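Local structure of Sn-glycerol-3-phosphate ABC transporter substrate-binding protein UspB (Mycobacterium tuberculosis, 4MFI) at residues G194-G199 with G264-V270; T331-A337 with V348-A352; F180-P185 with G247-A251. The protein serves as the substrate-binding subunit of an ABC transporter and shows specificity for glycerophosphocholine. All coordinates share one frame. Residue numbers count along the deposited sequence, not the author numbering.

Contact 1 of 3, residues G194-G199 with G264-V270; sequences GRSAHG and GILASAV
Residues 194-199 and 264-270 run parallel, with R195 opposite I265 and each following pair in step to G199 opposite A269. The CA atoms of A197 and A267 are 4.7 Å apart, those of G199 and A269 5.0 Å. A197, A267 and I265 take helical backbone angles, G194 and G264 have positive phi, and the other residues are extended. S196 forms a parallel bridge around L266: S196 N donates to I265 O at 3.0 Å, and A267 N to S196 O at 2.9 Å. G199 N donates to S268 O at 3.0 Å.

G264 ends helix 257-262 in a Schellman motif. R195, with chi1 m, chi2 t and chi3 p, reaches this turn. Its NE and NH2 donate to G264 O at 2.8 and 2.9 Å, while NH1 bonds V191 O of helix 177-191.

H198 is t at chi1 with chi2 near 70°, and S268 is p. H198 ND1 donates to S268 OG at 2.9 Å, and S268 OG donates to A197 O at 2.8 Å. L266, m then t, sets CD1 3.7 Å from G199 CA. A side chain at G199 would clash there. Water 1 donates to G199 O at 2.7 Å and accepts from V270 N at 2.9 Å.

Here two loops run side by side into strands 198-201 and 268-272, in an alpha/beta lobe of a solute-binding protein. F180 and W200 meet the H198 ring edge-to-face. The S268 hydroxyl gives its proton to A197 O and accepts from the imidazole, so H198 carries a hydrogen on ND1.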
ATOM      1  N   GLY A 194      23.153  17.790  11.940  1.00  6.44           N
ATOM      2  CA  GLY A 194      23.031  16.347  12.044  1.00  7.22           C
ATOM      3  C   GLY A 194      21.609  15.813  12.055  1.00  6.89           C
ATOM      4  O   GLY A 194      21.396  14.615  12.252  1.00  8.59           O
ATOM      5  N   ARG A 195      20.637  16.702  11.857  1.00  6.36           N
ATOM      6  CA  ARG A 195      19.230  16.326  11.742  1.00  5.30           C
ATOM      7  C   ARG A 195      18.667  16.928  10.451  1.00  5.10           C
ATOM      8  O   ARG A 195      19.335  17.730   9.790  1.00  6.74           O
ATOM      9  CB  ARG A 195      18.436  16.828  12.952  1.00  6.07           C
ATOM     10  CG  ARG A 195      18.873  16.245  14.285  1.00  6.98           C
ATOM     11  CD  ARG A 195      18.259  17.050  15.430  1.00 12.22           C
ATOM     12  NE  ARG A 195      16.884  16.692  15.726  1.00 14.10           N
ATOM     13  CZ  ARG A 195      16.047  17.434  16.449  1.00 10.88           C
ATOM     14  NH1 ARG A 195      16.397  18.648  16.884  1.00  9.75           N
ATOM     15  NH2 ARG A 195      14.826  16.982  16.683  1.00 15.40           N
ATOM     16  N   SER A 196      17.450  16.536  10.086  1.00  4.52           N
ATOM     17  CA  SER A 196      16.831  17.034   8.855  1.00  4.46           C
ATOM     18  C   SER A 196      15.389  17.433   9.081  1.00  4.71           C
ATOM     19  O   SER A 196      14.713  16.875   9.953  1.00  5.51           O
ATOM     20  CB  SER A 196      16.884  15.972   7.751  1.00  6.58           C
ATOM     21  OG  SER A 196      18.216  15.726   7.347  1.00  7.70           O
ATOM     22  N   ALA A 197      14.918  18.386   8.280  1.00  4.53           N
ATOM     23  CA  ALA A 197      13.513  18.793   8.299  1.00  4.06           C
ATOM     24  C   ALA A 197      12.598  17.673   7.813  1.00  4.88           C
ATOM     25  O   ALA A 197      11.451  17.568   8.258  1.00  6.46           O
ATOM     26  CB  ALA A 197      13.310  20.032   7.434  1.00  5.93           C
ATOM     27  N   HIS A 198      13.093  16.866   6.873  1.00  4.71           N
ATOM     28  CA  HIS A 198      12.269  15.850   6.220  1.00  3.47           C
ATOM     29  C   HIS A 198      13.144  14.678   5.840  1.00  4.20           C
ATOM     30  O   HIS A 198      14.268  14.868   5.387  1.00  7.02           O
ATOM     31  CB  HIS A 198      11.600  16.433   4.960  1.00  4.59           C
ATOM     32  CG  HIS A 198      10.488  15.588   4.422  1.00  4.47           C
ATOM     33  ND1 HIS A 198       9.282  15.448   5.073  1.00  5.01           N
ATOM     34  CD2 HIS A 198      10.394  14.841   3.292  1.00  5.04           C
ATOM     35  CE1 HIS A 198       8.491  14.653   4.371  1.00  5.46           C
ATOM     36  NE2 HIS A 198       9.143  14.269   3.286  1.00  6.21           N
ATOM     37  N   GLY A 199      12.633  13.467   6.035  1.00  4.88           N
ATOM     38  CA  GLY A 199      13.305  12.284   5.520  1.00  4.79           C
ATOM     39  C   GLY A 199      12.467  11.635   4.442  1.00  5.07           C
ATOM     40  O   GLY A 199      11.257  11.477   4.597  1.00  6.61           O
ATOM     41  N   GLY A 264      13.688  11.330  16.563  1.00  7.16           N
ATOM     42  CA  GLY A 264      13.880  12.765  16.470  1.00  7.83           C
ATOM     43  C   GLY A 264      14.917  13.247  15.471  1.00  7.43           C
ATOM     44  O   GLY A 264      15.244  14.433  15.450  1.00 10.42           O
ATOM     45  N   ILE A 265      15.442  12.347  14.644  1.00  6.56           N
ATOM     46  CA  ILE A 265      16.425  12.739  13.636  1.00  6.85           C
ATOM     47  C   ILE A 265      15.770  13.556  12.510  1.00  6.08           C
ATOM     48  O   ILE A 265      16.390  14.463  11.943  1.00  6.90           O
ATOM     49  CB  ILE A 265      17.128  11.504  13.034  1.00  7.36           C
ATOM     50  CG1 ILE A 265      17.756  10.645  14.135  1.00  9.93           C
ATOM     51  CG2 ILE A 265      18.183  11.922  12.005  1.00  9.47           C
ATOM     52  CD1 ILE A 265      18.676  11.413  15.067  1.00 10.50           C
ATOM     53  N   LEU A 266      14.514  13.232  12.203  1.00  5.78           N
ATOM     54  CA  LEU A 266      13.745  13.882  11.143  1.00  4.98           C
ATOM     55  C   LEU A 266      12.570  14.635  11.738  1.00  5.49           C
ATOM     56  O   LEU A 266      11.803  14.061  12.516  1.00  7.53           O
ATOM     57  CB  LEU A 266      13.180  12.835  10.184  1.00  6.68           C
ATOM     58  CG  LEU A 266      14.162  11.825   9.604  1.00  6.04           C
ATOM     59  CD1 LEU A 266      13.407  10.737   8.850  1.00  7.46           C
ATOM     60  CD2 LEU A 266      15.199  12.497   8.696  1.00  6.54           C
ATOM     61  N   ALA A 267      12.375  15.895  11.343  1.00  4.97           N
ATOM     62  CA  ALA A 267      11.207  16.649  11.823  1.00  5.25           C
ATOM     63  C   ALA A 267       9.900  16.153  11.204  1.00  5.01           C
ATOM     64  O   ALA A 267       8.817  16.415  11.731  1.00  5.55           O
ATOM     65  CB  ALA A 267      11.374  18.135  11.564  1.00  7.50           C
ATOM     66  N   SER A 268      10.002  15.469  10.069  1.00  4.00           N
ATOM     67  CA  SER A 268       8.831  14.967   9.365  1.00  4.45           C
ATOM     68  C   SER A 268       9.239  13.886   8.376  1.00  4.14           C
ATOM     69  O   SER A 268      10.419  13.770   8.013  1.00  4.23           O
ATOM     70  CB  SER A 268       8.092  16.104   8.642  1.00  5.40           C
ATOM     71  OG  SER A 268       8.885  16.690   7.623  1.00  5.05           O
ATOM     72  N   ALA A 269       8.257  13.111   7.924  1.00  5.39           N
ATOM     73  CA  ALA A 269       8.505  11.999   7.016  1.00  3.65           C
ATOM     74  C   ALA A 269       7.197  11.479   6.481  1.00  3.07           C
ATOM     75  O   ALA A 269       6.191  11.494   7.179  1.00  6.21           O
ATOM     76  CB  ALA A 269       9.228  10.872   7.750  1.00  5.89           C
ATOM     77  N   VAL A 270       7.214  11.020   5.232  1.00  4.10           N
ATOM     78  CA  VAL A 270       6.119  10.218   4.703  1.00  4.45           C
ATOM     79  C   VAL A 270       6.481   8.748   4.871  1.00  5.12           C
ATOM     80  O   VAL A 270       7.483   8.267   4.342  1.00  6.68           O
ATOM     81  CB  VAL A 270       5.818  10.543   3.229  1.00  5.16           C
ATOM     82  CG1 VAL A 270       4.764   9.588   2.675  1.00  6.68           C
ATOM     83  CG2 VAL A 270       5.349  11.985   3.096  1.00  8.04           C
TER
HETATM   84  O   HOH W   1       9.122  11.401   3.016  1.00  5.93           O

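Contact 2 of 3, residues T331-A337 with V348-A352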
ATOM      1  N   THR A 331     -13.571 -10.136   5.616  1.00  8.97           N
ATOM      2  CA  THR A 331     -13.476  -8.719   5.257  1.00  9.03           C
ATOM      3  C   THR A 331     -14.826  -8.007   5.364  1.00 10.01           C
ATOM      4  O   THR A 331     -15.034  -6.947   4.754  1.00 10.51           O
ATOM      5  CB  THR A 331     -12.875  -8.505   3.846  1.00  8.47           C
ATOM      6  OG1 THR A 331     -13.713  -9.125   2.863  1.00  8.81           O
ATOM      7  CG2 THR A 331     -11.454  -9.067   3.767  1.00  9.64           C
ATOM      8  N   ASN A 332     -15.744  -8.574   6.147  1.00  9.56           N
ATOM      9  CA  ASN A 332     -17.012  -7.894   6.398  1.00  8.75           C
ATOM     10  C   ASN A 332     -16.782  -6.702   7.350  1.00  9.53           C
ATOM     11  O   ASN A 332     -15.669  -6.532   7.861  1.00  9.57           O
ATOM     12  CB  ASN A 332     -18.127  -8.890   6.813  1.00 10.13           C
ATOM     13  CG  ASN A 332     -18.076  -9.316   8.283  1.00 10.85           C
ATOM     14  OD1 ASN A 332     -17.379  -8.731   9.108  1.00 11.62           O
ATOM     15  ND2 ASN A 332     -18.867 -10.337   8.615  1.00 13.84           N
ATOM     16  N   PRO A 333     -17.794  -5.841   7.550  1.00  9.80           N
ATOM     17  CA  PRO A 333     -17.491  -4.620   8.313  1.00 10.01           C
ATOM     18  C   PRO A 333     -16.987  -4.860   9.739  1.00 10.37           C
ATOM     19  O   PRO A 333     -16.003  -4.238  10.152  1.00 11.76           O
ATOM     20  CB  PRO A 333     -18.828  -3.879   8.319  1.00 10.52           C
ATOM     21  CG  PRO A 333     -19.478  -4.309   7.052  1.00 10.27           C
ATOM     22  CD  PRO A 333     -19.105  -5.753   6.884  1.00 10.42           C
ATOM     23  N   THR A 334     -17.642  -5.756  10.468  1.00 11.33           N
ATOM     24  CA  THR A 334     -17.225  -6.128  11.817  1.00 14.21           C
ATOM     25  C   THR A 334     -15.802  -6.684  11.826  1.00 12.59           C
ATOM     26  O   THR A 334     -14.969  -6.324  12.666  1.00 13.27           O
ATOM     27  CB  THR A 334     -18.167  -7.219  12.378  1.00 19.31           C
ATOM     28  OG1 THR A 334     -19.482  -6.674  12.538  1.00 25.96           O
ATOM     29  CG2 THR A 334     -17.678  -7.730  13.712  1.00 22.95           C
ATOM     30  N   ASN A 335     -15.524  -7.564  10.877  1.00 10.53           N
ATOM     31  CA  ASN A 335     -14.275  -8.304  10.907  1.00  9.83           C
ATOM     32  C   ASN A 335     -13.080  -7.505  10.416  1.00  9.35           C
ATOM     33  O   ASN A 335     -11.976  -7.656  10.941  1.00  9.65           O
ATOM     34  CB  ASN A 335     -14.429  -9.625  10.159  1.00 10.42           C
ATOM     35  CG  ASN A 335     -15.329 -10.582  10.893  1.00 10.92           C
ATOM     36  OD1 ASN A 335     -15.437 -10.523  12.120  1.00 12.03           O
ATOM     37  ND2 ASN A 335     -15.991 -11.468  10.156  1.00 12.05           N
ATOM     38  N   THR A 336     -13.281  -6.649   9.419  1.00  9.54           N
ATOM     39  CA  THR A 336     -12.184  -5.786   8.998  1.00  9.08           C
ATOM     40  C   THR A 336     -11.873  -4.743  10.080  1.00 10.05           C
ATOM     41  O   THR A 336     -10.716  -4.382  10.285  1.00 10.63           O
ATOM     42  CB  THR A 336     -12.429  -5.124   7.614  1.00  7.63           C
ATOM     43  OG1 THR A 336     -11.206  -4.535   7.151  1.00  7.82           O
ATOM     44  CG2 THR A 336     -13.513  -4.051   7.682  1.00  9.46           C
ATOM     45  N   ALA A 337     -12.900  -4.286  10.791  1.00 10.45           N
ATOM     46  CA  ALA A 337     -12.685  -3.387  11.923  1.00 10.81           C
ATOM     47  C   ALA A 337     -11.830  -4.073  12.981  1.00 11.15           C
ATOM     48  O   ALA A 337     -10.853  -3.498  13.471  1.00 11.68           O
ATOM     49  CB  ALA A 337     -14.012  -2.937  12.516  1.00 11.33           C
ATOM     50  N   VAL A 348     -11.285  -2.090   5.513  1.00  7.24           N
ATOM     51  CA  VAL A 348     -11.461  -2.080   4.064  1.00  6.42           C
ATOM     52  C   VAL A 348     -12.906  -1.824   3.636  1.00  6.76           C
ATOM     53  O   VAL A 348     -13.196  -1.763   2.438  1.00  7.98           O
ATOM     54  CB  VAL A 348     -10.935  -3.382   3.415  1.00  6.35           C
ATOM     55  CG1 VAL A 348      -9.497  -3.657   3.863  1.00  6.79           C
ATOM     56  CG2 VAL A 348     -11.836  -4.574   3.751  1.00  8.09           C
ATOM     57  N   ARG A 349     -13.800  -1.668   4.616  1.00  7.18           N
ATOM     58  CA  ARG A 349     -15.216  -1.430   4.353  1.00  8.57           C
ATOM     59  C   ARG A 349     -15.609  -0.033   4.784  1.00  9.16           C
ATOM     60  O   ARG A 349     -15.239   0.403   5.883  1.00  9.10           O
ATOM     61  CB  ARG A 349     -16.086  -2.443   5.113  1.00  9.69           C
ATOM     62  CG  ARG A 349     -15.881  -3.893   4.686  1.00  9.14           C
ATOM     63  CD  ARG A 349     -16.474  -4.161   3.309  1.00 10.39           C
ATOM     64  NE  ARG A 349     -17.927  -4.145   3.387  1.00 13.41           N
ATOM     65  CZ  ARG A 349     -18.692  -5.231   3.379  1.00 15.06           C
ATOM     66  NH1 ARG A 349     -18.148  -6.441   3.270  1.00 16.82           N
ATOM     67  NH2 ARG A 349     -20.003  -5.103   3.480  1.00 15.84           N
ATOM     68  N   LYS A 350     -16.371   0.656   3.938  1.00  9.15           N
ATOM     69  CA  LYS A 350     -16.846   2.000   4.256  1.00  9.63           C
ATOM     70  C   LYS A 350     -17.643   2.013   5.555  1.00 11.44           C
ATOM     71  O   LYS A 350     -17.443   2.879   6.409  1.00 13.17           O
ATOM     72  CB  LYS A 350     -17.714   2.543   3.117  1.00 10.00           C
ATOM     73  CG  LYS A 350     -16.988   2.646   1.785  1.00 12.05           C
ATOM     74  CD  LYS A 350     -17.962   3.075   0.696  1.00 12.23           C
ATOM     75  CE  LYS A 350     -17.280   3.143  -0.660  1.00 14.33           C
ATOM     76  NZ  LYS A 350     -18.279   3.292  -1.752  1.00 16.82           N
ATOM     77  N   SER A 351     -18.533   1.039   5.711  1.00 11.36           N
ATOM     78  CA  SER A 351     -19.426   0.999   6.865  1.00 13.87           C
ATOM     79  C   SER A 351     -18.760   0.512   8.147  1.00 15.14           C
ATOM     80  O   SER A 351     -19.429   0.398   9.179  1.00 20.17           O
ATOM     81  CB  SER A 351     -20.637   0.115   6.574  1.00 15.32           C
ATOM     82  OG  SER A 351     -20.251  -1.244   6.491  1.00 17.78           O
ATOM     83  N   ALA A 352     -17.464   0.212   8.105  1.00 12.40           N
ATOM     84  CA  ALA A 352     -16.786  -0.176   9.337  1.00 15.74           C
ATOM     85  C   ALA A 352     -16.737   0.993  10.328  1.00 21.71           C
ATOM     86  O   ALA A 352     -16.600   0.778  11.534  1.00 23.75           O
ATOM     87  CB  ALA A 352     -15.398  -0.762   9.061  1.00 16.49           C
TER
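V348 begins the second segment, and its backbone makes the firmest polar link to the helix. V348 N donates to T336 OG1 at 2.9 Å, with T336 in the t rotamer. V348 CG2 also lies 3.5 Å from T336 OG1 and 4.1 Å from T331 CB. The T331 hydroxyl itself bonds Y131 and I327 O.

R349 follows, and its CB points toward the first segment. Three successive m torsions curl the side chain back over the start of the helix. R349 CG lies 3.2 Å from T331 O and 3.8 Å from T336 CG2. P333 sits over one face of the guanidinium, with P333 CD 3.6 Å from R349 CZ. R349 NH1 makes a weak, long bond to T331 O at 3.5 Å. The main charge partner is D130, which forms a salt bridge with R349 NE.

S351 OG is 3.2 Å from P333 CG and bonds D130. A352 closes the segment: its CB lies 3.7 Å from P333 O, 4.0 Å from T336 CG2 and 4.3 Å from A337 CB.

The helix side is a classic start. N332 is the N-cap, its OD1 accepts from N335 N at 2.8 Å, and proline takes the first helical position. The chain leaving helix 333-343 thus folds back on that helix's N-capped first turn, within an alpha/beta lobe of the periplasmic-binding-protein fold.

Contact 3 of 3, residues F180-P185 with G247-A251; sequences FDEWGP and GKGYA
Y250 lays its ring face over G184 CA, which is 3.7 Å from the ring centroid and 17° off the normal. This CH-pi contact joins helix 177-191 to the loop before strand 251-254, in an alpha/beta lobe of the solute-binding-protein fold. The nearest CA pair is G184 and Y250, 5.5 Å apart. A side chain on G184 would point at the ring and clash with Y250 CD2.

Residues 180-185 are helical, with a kink at P185, whose nitrogen has no hydrogen to give the preceding turn. Residues 247-251 form an irregular loop, with positive phi at G249. Y250 is p at chi1 with chi2 near 80°. Its CB is 3.4 Å from G184 O, its CD2 3.8 Å from P185 CD, and its CE1 4.0 Å from F180 CE2. The F180 ring, t at chi1, is almost perpendicular to it, with centroids 6.0 Å apart.

D181, also t, holds both loop side chains. Y250 OH donates to D181 OD1 at 2.6 Å. K248, m, t, p, t, makes a salt bridge from NZ to D181 OD2 at 2.9 Å. K248 CE rests 3.7 Å from P185 CG. The helical carbonyl that P185 cannot engage, D181 O, accepts from K248 NZ at 3.0 Å. Water 2 also accepts from K248 NZ at 3.1 Å and donates to E182 O at 3.0 Å.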
ATOM      1  N   PHE A 180       5.193  22.996   1.670  1.00  4.65           N
ATOM      2  CA  PHE A 180       6.146  22.293   2.506  1.00  5.67           C
ATOM      3  C   PHE A 180       7.576  22.667   2.141  1.00  5.58           C
ATOM      4  O   PHE A 180       8.425  22.848   3.013  1.00  6.15           O
ATOM      5  CB  PHE A 180       5.989  20.778   2.443  1.00  5.89           C
ATOM      6  CG  PHE A 180       6.926  20.084   3.375  1.00  4.89           C
ATOM      7  CD1 PHE A 180       6.792  20.275   4.742  1.00  5.81           C
ATOM      8  CD2 PHE A 180       7.985  19.316   2.904  1.00  6.21           C
ATOM      9  CE1 PHE A 180       7.679  19.702   5.643  1.00  6.33           C
ATOM     10  CE2 PHE A 180       8.875  18.720   3.803  1.00  7.91           C
ATOM     11  CZ  PHE A 180       8.719  18.922   5.175  1.00  7.65           C
ATOM     12  N   ASP A 181       7.839  22.780   0.847  1.00  5.95           N
ATOM     13  CA  ASP A 181       9.170  23.138   0.380  1.00  6.20           C
ATOM     14  C   ASP A 181       9.579  24.532   0.871  1.00  6.24           C
ATOM     15  O   ASP A 181      10.758  24.789   1.151  1.00  7.74           O
ATOM     16  CB  ASP A 181       9.214  23.041  -1.143  1.00  8.47           C
ATOM     17  CG  ASP A 181      10.569  23.382  -1.703  1.00 10.31           C
ATOM     18  OD1 ASP A 181      11.482  22.540  -1.578  1.00 10.12           O
ATOM     19  OD2 ASP A 181      10.717  24.491  -2.264  1.00 13.31           O
ATOM     20  N   GLU A 182       8.604  25.422   1.013  1.00  6.85           N
ATOM     21  CA  GLU A 182       8.855  26.729   1.600  1.00  7.58           C
ATOM     22  C   GLU A 182       9.178  26.609   3.096  1.00  8.25           C
ATOM     23  O   GLU A 182      10.082  27.288   3.593  1.00  9.92           O
ATOM     24  CB  GLU A 182       7.648  27.643   1.360  1.00  9.55           C
ATOM     25  CG  GLU A 182       7.874  29.096   1.690  1.00 14.13           C
ATOM     26  CD  GLU A 182       8.912  29.741   0.806  1.00 23.46           C
ATOM     27  OE1 GLU A 182       9.655  30.607   1.316  1.00 28.54           O
ATOM     28  OE2 GLU A 182       8.983  29.391  -0.392  1.00 25.84           O
ATOM     29  N   TRP A 183       8.461  25.726   3.798  1.00  5.00           N
ATOM     30  CA  TRP A 183       8.700  25.483   5.224  1.00  6.55           C
ATOM     31  C   TRP A 183      10.052  24.823   5.515  1.00  6.64           C
ATOM     32  O   TRP A 183      10.623  25.006   6.595  1.00  7.29           O
ATOM     33  CB  TRP A 183       7.629  24.552   5.789  1.00  6.24           C
ATOM     34  CG  TRP A 183       6.241  25.114   5.882  1.00  5.25           C
ATOM     35  CD1 TRP A 183       5.829  26.388   5.592  1.00  5.58           C
ATOM     36  CD2 TRP A 183       5.086  24.409   6.338  1.00  5.77           C
ATOM     37  NE1 TRP A 183       4.476  26.509   5.828  1.00  5.44           N
ATOM     38  CE2 TRP A 183       3.999  25.307   6.291  1.00  5.92           C
ATOM     39  CE3 TRP A 183       4.862  23.099   6.777  1.00  6.29           C
ATOM     40  CZ2 TRP A 183       2.705  24.937   6.676  1.00  6.33           C
ATOM     41  CZ3 TRP A 183       3.583  22.735   7.168  1.00  7.25           C
ATOM     42  CH2 TRP A 183       2.515  23.651   7.105  1.00  7.23           C
ATOM     43  N   GLY A 184      10.544  24.039   4.560  1.00  6.14           N
ATOM     44  CA  GLY A 184      11.691  23.171   4.780  1.00  6.12           C
ATOM     45  C   GLY A 184      12.910  23.827   5.404  1.00  7.32           C
ATOM     46  O   GLY A 184      13.414  23.345   6.418  1.00  6.29           O
ATOM     47  N   PRO A 185      13.404  24.924   4.800  1.00  6.66           N
ATOM     48  CA  PRO A 185      14.612  25.559   5.339  1.00  7.11           C
ATOM     49  C   PRO A 185      14.445  26.073   6.768  1.00  7.50           C
ATOM     50  O   PRO A 185      15.397  25.999   7.545  1.00  7.44           O
ATOM     51  CB  PRO A 185      14.854  26.716   4.366  1.00  8.28           C
ATOM     52  CG  PRO A 185      14.336  26.163   3.054  1.00  8.95           C
ATOM     53  CD  PRO A 185      13.079  25.429   3.452  1.00  7.67           C
ATOM     54  N   GLY A 247      19.839  20.959  -3.337  1.00 11.74           N
ATOM     55  CA  GLY A 247      19.846  22.407  -3.482  1.00 13.79           C
ATOM     56  C   GLY A 247      19.472  23.197  -2.240  1.00 13.35           C
ATOM     57  O   GLY A 247      20.233  24.049  -1.781  1.00 19.11           O
ATOM     58  N   LYS A 248      18.292  22.925  -1.699  1.00 12.30           N
ATOM     59  CA  LYS A 248      17.871  23.554  -0.453  1.00 11.08           C
ATOM     60  C   LYS A 248      18.415  22.766   0.739  1.00 11.48           C
ATOM     61  O   LYS A 248      18.900  23.339   1.723  1.00 14.38           O
ATOM     62  CB  LYS A 248      16.351  23.644  -0.414  1.00 13.71           C
ATOM     63  CG  LYS A 248      15.773  24.285  -1.677  1.00 17.55           C
ATOM     64  CD  LYS A 248      14.276  24.522  -1.580  1.00 18.50           C
ATOM     65  CE  LYS A 248      13.943  25.581  -0.531  1.00 19.22           C
ATOM     66  NZ  LYS A 248      12.576  26.165  -0.738  1.00 21.33           N
ATOM     67  N   GLY A 249      18.338  21.447   0.642  1.00  8.84           N
ATOM     68  CA  GLY A 249      19.058  20.577   1.551  1.00  9.64           C
ATOM     69  C   GLY A 249      18.373  20.223   2.855  1.00  8.52           C
ATOM     70  O   GLY A 249      18.982  19.580   3.709  1.00 11.55           O
ATOM     71  N   TYR A 250      17.114  20.608   3.008  1.00  6.07           N
ATOM     72  CA  TYR A 250      16.400  20.368   4.265  1.00  5.90           C
ATOM     73  C   TYR A 250      15.948  18.912   4.398  1.00  5.09           C
ATOM     74  O   TYR A 250      15.464  18.504   5.452  1.00  5.82           O
ATOM     75  CB  TYR A 250      15.194  21.312   4.398  1.00  4.90           C
ATOM     76  CG  TYR A 250      14.184  21.149   3.288  1.00  5.13           C
ATOM     77  CD1 TYR A 250      13.248  20.116   3.317  1.00  6.55           C
ATOM     78  CD2 TYR A 250      14.153  22.029   2.211  1.00  6.78           C
ATOM     79  CE1 TYR A 250      12.324  19.946   2.292  1.00  6.88           C
ATOM     80  CE2 TYR A 250      13.226  21.877   1.185  1.00  6.72           C
ATOM     81  CZ  TYR A 250      12.309  20.832   1.238  1.00  6.53           C
ATOM     82  OH  TYR A 250      11.382  20.652   0.235  1.00  8.38           O
ATOM     83  N   ALA A 251      16.090  18.139   3.328  1.00  6.19           N
ATOM     84  CA  ALA A 251      15.675  16.740   3.343  1.00  5.95           C
ATOM     85  C   ALA A 251      16.858  15.795   3.173  1.00  5.94           C
ATOM     86  O   ALA A 251      17.923  16.177   2.662  1.00  7.72           O
ATOM     87  CB  ALA A 251      14.615  16.472   2.251  1.00  6.45           C
TER
HETATM   88  O   HOH W   2      12.046  28.194   1.539  1.00 22.73           O

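In the fold
From the N terminus, the chain first meets 180-185 of contact 3, then 194-199 of contact 1. Contact 3 closes at 247-251 and contact 1 at 264-270, so the two cross. Both lie in one lobe and touch: H198 N and Y250 O are 3.2 Å apart, a probable hydrogen bond, and F180 CZ packs 3.3 Å from S268 OG. Together they tie helix 177-191 to strands 198-201, 251-254 and 268-272. Contact 2 comes later and closes a short loop around helix 333-343. Its centre is 34 Å from that of contact 1 and 40 Å from that of contact 3, across the chain's centre from contact 3.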